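PDB 3VU0: putative uncharacterized protein from Archaeoglobus fulgidus, which is the C-terminal globular domain of AglB, containing the AglB core domain of the OST_core clan, a mixed fold of helices around a small beta sheet. Local coordinates for residues E93-P98 with K135-N140; F67-S72 with I106-I111. All coordinates share one frame; numbering follows the deposited sequence.

Contact 1. Residues E93-P98 with K135-N140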
loop_
_atom_site.group_PDB
_atom_site.type_symbol
_atom_site.label_atom_id
_atom_site.label_comp_id
_atom_site.label_asym_id
_atom_site.label_seq_id
_atom_site.Cartn_x
_atom_site.Cartn_y
_atom_site.Cartn_z
ATOM N N GLU A 93 -0.389 6.554 -7.425
ATOM C CA GLU A 93 -1.684 6.355 -8.088
ATOM C C GLU A 93 -2.767 5.786 -7.159
ATOM O O GLU A 93 -3.937 5.756 -7.518
ATOM C CB GLU A 93 -1.534 5.457 -9.328
ATOM C CG GLU A 93 -1.110 4.022 -9.043
ATOM C CD GLU A 93 -1.063 3.146 -10.298
ATOM O OE1 GLU A 93 -0.736 1.949 -10.176
ATOM O OE2 GLU A 93 -1.354 3.645 -11.405
ATOM N N LEU A 94 -2.375 5.345 -5.967
ATOM C CA LEU A 94 -3.325 4.799 -4.994
ATOM C C LEU A 94 -3.957 5.904 -4.145
ATOM O O LEU A 94 -5.020 5.718 -3.555
ATOM C CB LEU A 94 -2.623 3.827 -4.041
ATOM C CG LEU A 94 -1.917 2.592 -4.600
ATOM C CD1 LEU A 94 -1.360 1.760 -3.444
ATOM C CD2 LEU A 94 -2.891 1.779 -5.420
ATOM N N THR A 95 -3.291 7.049 -4.082
ATOM C CA THR A 95 -3.763 8.160 -3.271
ATOM C C THR A 95 -4.771 9.055 -3.974
ATOM O O THR A 95 -4.888 9.051 -5.198
ATOM C CB THR A 95 -2.587 9.039 -2.812
ATOM O OG1 THR A 95 -2.020 9.698 -3.950
ATOM C CG2 THR A 95 -1.509 8.189 -2.141
ATOM N N VAL A 96 -5.503 9.825 -3.179
ATOM C CA VAL A 96 -6.490 10.751 -3.715
ATOM C C VAL A 96 -5.746 12.039 -4.041
ATOM O O VAL A 96 -4.981 12.540 -3.217
ATOM C CB VAL A 96 -7.598 11.039 -2.682
ATOM C CG1 VAL A 96 -8.559 12.099 -3.215
ATOM C CG2 VAL A 96 -8.357 9.753 -2.376
ATOM N N LYS A 97 -5.956 12.558 -5.245
ATOM C CA LYS A 97 -5.302 13.792 -5.682
ATOM C C LYS A 97 -6.323 14.926 -5.746
ATOM O O LYS A 97 -7.437 14.737 -6.225
ATOM C CB LYS A 97 -4.656 13.583 -7.056
ATOM N N PRO A 98 -5.947 16.126 -5.279
ATOM C CA PRO A 98 -6.847 17.288 -5.283
ATOM C C PRO A 98 -7.315 17.750 -6.665
ATOM O O PRO A 98 -8.387 18.353 -6.795
ATOM C CB PRO A 98 -6.020 18.377 -4.595
ATOM C CG PRO A 98 -5.017 17.612 -3.781
ATOM C CD PRO A 98 -4.645 16.477 -4.691
ATOM N N LYS A 135 -1.313 8.347 5.842
ATOM C CA LYS A 135 -0.248 8.516 6.821
ATOM C C LYS A 135 1.080 7.944 6.339
ATOM O O LYS A 135 2.146 8.399 6.763
ATOM C CB LYS A 135 -0.656 7.883 8.153
ATOM C CG LYS A 135 -1.935 8.484 8.713
ATOM C CD LYS A 135 -2.434 7.737 9.932
ATOM C CE LYS A 135 -3.801 8.251 10.357
ATOM N NZ LYS A 135 -4.280 7.567 11.586
ATOM N N LEU A 136 1.014 6.953 5.451
ATOM C CA LEU A 136 2.221 6.353 4.894
ATOM C C LEU A 136 2.747 7.148 3.704
ATOM O O LEU A 136 3.762 7.839 3.799
ATOM C CB LEU A 136 1.961 4.903 4.434
ATOM C CG LEU A 136 1.763 3.833 5.513
ATOM C CD1 LEU A 136 1.289 2.539 4.867
ATOM C CD2 LEU A 136 3.067 3.607 6.259
ATOM N N HIS A 137 2.038 7.065 2.584
ATOM C CA HIS A 137 2.487 7.728 1.369
ATOM C C HIS A 137 2.543 9.245 1.413
ATOM O O HIS A 137 3.540 9.833 1.000
ATOM C CB HIS A 137 1.637 7.303 0.170
ATOM C CG HIS A 137 2.291 7.596 -1.146
ATOM N ND1 HIS A 137 3.043 6.661 -1.826
ATOM C CD2 HIS A 137 2.381 8.744 -1.857
ATOM C CE1 HIS A 137 3.571 7.223 -2.900
ATOM N NE2 HIS A 137 3.186 8.488 -2.942
ATOM N N VAL A 138 1.485 9.884 1.905
ATOM C CA VAL A 138 1.470 11.342 1.953
ATOM C C VAL A 138 2.324 11.938 3.072
ATOM O O VAL A 138 3.125 12.833 2.819
ATOM C CB VAL A 138 0.025 11.893 2.071
ATOM C CG1 VAL A 138 0.052 13.421 2.115
ATOM C CG2 VAL A 138 -0.807 11.426 0.883
ATOM N N GLU A 139 2.168 11.446 4.299
ATOM C CA GLU A 139 2.946 11.982 5.417
ATOM C C GLU A 139 4.303 11.308 5.615
ATOM O O GLU A 139 5.059 11.689 6.506
ATOM C CB GLU A 139 2.156 11.881 6.725
ATOM C CG GLU A 139 0.809 12.584 6.711
ATOM C CD GLU A 139 0.243 12.768 8.108
ATOM O OE1 GLU A 139 0.357 11.832 8.928
ATOM O OE2 GLU A 139 -0.323 13.844 8.385
ATOM N N ASN A 140 4.608 10.309 4.794
ATOM C CA ASN A 140 5.877 9.593 4.901
ATOM C C ASN A 140 6.054 8.919 6.263
ATOM O O ASN A 140 7.172 8.819 6.778
ATOM C CB ASN A 140 7.053 10.542 4.633
ATOM C CG ASN A 140 7.093 11.029 3.193
ATOM O OD1 ASN A 140 7.004 10.235 2.255
ATOM N ND2 ASN A 140 7.238 12.339 3.013
#
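T95 and H137 lie closest along the two backbones, with their CA atoms 7.8 Å apart, where the loop that follows strand 85-91 passes the last turn of helix 132-138. Across this gap the two side chains, both directed toward the opposite segment, meet at about a right angle. The touching branch of T95 is its methyl. CG2 stands anti to the carbonyl carbon and beside the backbone N (chi1, measured to OG1, 68°), so it projects from the loop while OG1 is folded back to a hydrogen bond with the carbonyl oxygen of E92. The methyl meets the CB-CG-CD2 end of the histidine obliquely: T95 CG2 lies 3.9 Å from H137 CD2, and the same T95 methyl is 4.0 Å from H137 CB. With CG anti to the backbone N of H137 (chi1 -162°), the imidazole runs alongside the methyl, and its ND1 is hydrogen-bonded to T90 OG1 on strand 85-91. V138 adds a looser contact, with V138 CG2 4.5 Å from T95 CG2. F128 of helix 121-128 touches both T95 and V138, joining a second helix to the contact. No hydrogen bond links the two segments; they meet through one methyl, an imidazole and a valine, burying 94 Å² in all. The bonds of T95 OG1 and H137 ND1 help fix the methyl and the ring in rotation. The two segments therefore join by apolar contact, while these polar atoms of T95 and H137 tie both residues to strand 85-91 and the turn just after it.

Contact 2. Residues F67-S72 with I106-I111; sequences FFTAQS and IPIMQI
F68 and T69, near the C-terminal end of helix 61-69, pack against I108 of helix 105-112 in a small helix-helix contact in the interior of the AglB domain. The backbones come nearest at T69 and M109, whose CA atoms are 7.0 Å apart, and 140 Å² is buried between the segments. I108 supplies most of the surface on its side. Its CG2 branch, anti to the backbone N, extends toward the other helix, while CG1 and CD1 run on toward the phenyl group of F68. The CD1 methyl approaches that ring obliquely, and, at the base of the phenylalanine, F68 CB lies 4.4 Å from I108 CG2. The F68 side chain also touches L133 of helix 132-138, so it contacts both I108 and a third helix. M109, a selenomethionine in this crystal, is turned past the contact and touches M119 and F127; F127 also touches T69, so helix 121-128 borders the pair. T69 has a hydroxyl and a methyl with separate tasks. Its OG1 sits between the backbone N and the carbonyl carbon (chi1 57°) and is hydrogen-bonded to the carbonyl oxygen of A65, one turn earlier in its own helix, so the buried hydroxyl is satisfied without help from helix 105-112. The methyl faces the isoleucine. The T69 and I108 side chains run antiparallel past one another, and the closest approach is methyl to methyl, T69 CG2 to I108 CG2 at 3.8 Å.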
loop_
_atom_site.group_PDB
_atom_site.type_symbol
_atom_site.label_atom_id
_atom_site.label_comp_id
_atom_site.label_asym_id
_atom_site.label_seq_id
_atom_site.Cartn_x
_atom_site.Cartn_y
_atom_site.Cartn_z
ATOM N N PHE A 67 -6.018 -2.976 5.383
ATOM C CA PHE A 67 -4.833 -2.319 5.926
ATOM C C PHE A 67 -4.752 -0.862 5.462
ATOM O O PHE A 67 -4.558 0.045 6.272
ATOM C CB PHE A 67 -3.568 -3.053 5.484
ATOM C CG PHE A 67 -2.291 -2.365 5.890
ATOM C CD1 PHE A 67 -1.745 -2.566 7.153
ATOM C CD2 PHE A 67 -1.647 -1.494 5.011
ATOM C CE1 PHE A 67 -0.574 -1.915 7.542
ATOM C CE2 PHE A 67 -0.474 -0.833 5.385
ATOM C CZ PHE A 67 0.066 -1.042 6.654
ATOM N N PHE A 68 -4.907 -0.641 4.161
ATOM C CA PHE A 68 -4.818 0.710 3.621
ATOM C C PHE A 68 -5.942 1.645 4.056
ATOM O O PHE A 68 -5.725 2.849 4.194
ATOM C CB PHE A 68 -4.742 0.681 2.092
ATOM C CG PHE A 68 -3.394 0.267 1.554
ATOM C CD1 PHE A 68 -2.222 0.823 2.067
ATOM C CD2 PHE A 68 -3.299 -0.649 0.515
ATOM C CE1 PHE A 68 -0.976 0.471 1.551
ATOM C CE2 PHE A 68 -2.058 -1.008 -0.011
ATOM C CZ PHE A 68 -0.896 -0.447 0.509
ATOM N N THR A 69 -7.136 1.105 4.276
ATOM C CA THR A 69 -8.254 1.945 4.692
ATOM C C THR A 69 -8.399 2.047 6.208
ATOM O O THR A 69 -9.300 2.719 6.704
ATOM C CB THR A 69 -9.583 1.453 4.080
ATOM O OG1 THR A 69 -9.814 0.088 4.442
ATOM C CG2 THR A 69 -9.535 1.563 2.560
ATOM N N ALA A 70 -7.508 1.388 6.942
ATOM C CA ALA A 70 -7.549 1.433 8.400
ATOM C C ALA A 70 -7.284 2.854 8.887
ATOM O O ALA A 70 -6.467 3.572 8.309
ATOM C CB ALA A 70 -6.509 0.484 8.984
ATOM N N GLN A 71 -7.967 3.258 9.954
ATOM C CA GLN A 71 -7.783 4.600 10.498
ATOM C C GLN A 71 -6.897 4.651 11.739
ATOM O O GLN A 71 -6.593 5.728 12.247
ATOM C CB GLN A 71 -9.137 5.230 10.801
ATOM C CG GLN A 71 -9.987 5.437 9.560
ATOM C CD GLN A 71 -11.317 6.066 9.886
ATOM O OE1 GLN A 71 -11.380 7.206 10.335
ATOM N NE2 GLN A 71 -12.393 5.318 9.675
ATOM N N SER A 72 -6.484 3.488 12.227
ATOM C CA SER A 72 -5.610 3.432 13.394
ATOM C C SER A 72 -4.539 2.385 13.155
ATOM O O SER A 72 -4.806 1.349 12.545
ATOM C CB SER A 72 -6.403 3.069 14.653
ATOM O OG SER A 72 -6.855 1.731 14.603
ATOM N N ILE A 106 -10.522 4.250 -4.934
ATOM C CA ILE A 106 -11.927 3.883 -5.093
ATOM C C ILE A 106 -12.088 2.359 -5.063
ATOM O O ILE A 106 -12.841 1.832 -4.250
ATOM C CB ILE A 106 -12.517 4.476 -6.401
ATOM C CG1 ILE A 106 -12.477 6.008 -6.339
ATOM C CG2 ILE A 106 -13.964 4.015 -6.595
ATOM C CD1 ILE A 106 -13.245 6.602 -5.170
ATOM N N PRO A 107 -11.384 1.631 -5.947
ATOM C CA PRO A 107 -11.540 0.174 -5.896
ATOM C C PRO A 107 -11.050 -0.387 -4.560
ATOM O O PRO A 107 -11.564 -1.400 -4.073
ATOM C CB PRO A 107 -10.716 -0.315 -7.093
ATOM C CG PRO A 107 -9.721 0.784 -7.321
ATOM C CD PRO A 107 -10.544 2.033 -7.089
ATOM N N ILE A 108 -10.061 0.273 -3.962
ATOM C CA ILE A 108 -9.550 -0.169 -2.665
ATOM C C ILE A 108 -10.700 -0.071 -1.660
ATOM O O ILE A 108 -10.938 -0.986 -0.878
ATOM C CB ILE A 108 -8.372 0.714 -2.185
ATOM C CG1 ILE A 108 -7.134 0.439 -3.047
ATOM C CG2 ILE A 108 -8.068 0.440 -0.719
ATOM C CD1 ILE A 108 -5.892 1.215 -2.607
HETATM N N MSE A 109 -11.413 1.049 -1.691
HETATM C CA MSE A 109 -12.550 1.237 -0.796
HETATM C C MSE A 109 -13.632 0.198 -1.068
HETATM O O MSE A 109 -14.172 -0.403 -0.142
HETATM C CB MSE A 109 -13.151 2.634 -0.966
HETATM C CG MSE A 109 -12.328 3.743 -0.363
HETATM SE SE MSE A 109 -13.306 5.402 -0.390
HETATM C CE MSE A 109 -14.612 4.999 0.984
ATOM N N GLN A 110 -13.955 -0.008 -2.341
ATOM C CA GLN A 110 -14.991 -0.974 -2.696
ATOM C C GLN A 110 -14.660 -2.370 -2.172
ATOM O O GLN A 110 -15.522 -3.055 -1.625
ATOM C CB GLN A 110 -15.178 -1.017 -4.212
ATOM C CG GLN A 110 -15.556 0.323 -4.802
ATOM C CD GLN A 110 -15.588 0.309 -6.314
ATOM O OE1 GLN A 110 -14.648 -0.152 -6.960
ATOM N NE2 GLN A 110 -16.666 0.824 -6.889
ATOM N N ILE A 111 -13.409 -2.785 -2.328
ATOM C CA ILE A 111 -12.994 -4.104 -1.868
ATOM C C ILE A 111 -12.971 -4.164 -0.344
ATOM O O ILE A 111 -13.107 -5.237 0.248
ATOM C CB ILE A 111 -11.614 -4.469 -2.450
ATOM C CG1 ILE A 111 -11.705 -4.464 -3.978
ATOM C CG2 ILE A 111 -11.181 -5.844 -1.970
ATOM C CD1 ILE A 111 -10.379 -4.570 -4.677
#

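In the fold
Both contacts are largely buried, but contact 2 lies wholly in the interior, whereas V138 brings contact 1 to the surface. Each relies on a threonine methyl, and neither has a hydrogen bond across its segments; contact 1 sets that methyl against a histidine ring, contact 2 against an isoleucine methyl, with F68 packing on the same isoleucine. Neighbouring phenylalanines of helix 121-128 border the two. Their centres are 12 Å apart and they touch directly: L136 CD1 packs on F67 CE2 at 3.8 Å, L94 CD2 approaches I108 CD1 at 4.2 Å, and K135 NZ probably hydrogen-bonds Q71 O. Helix 132-138 thus serves both, as a segment of contact 1 and, through L133, beside F68.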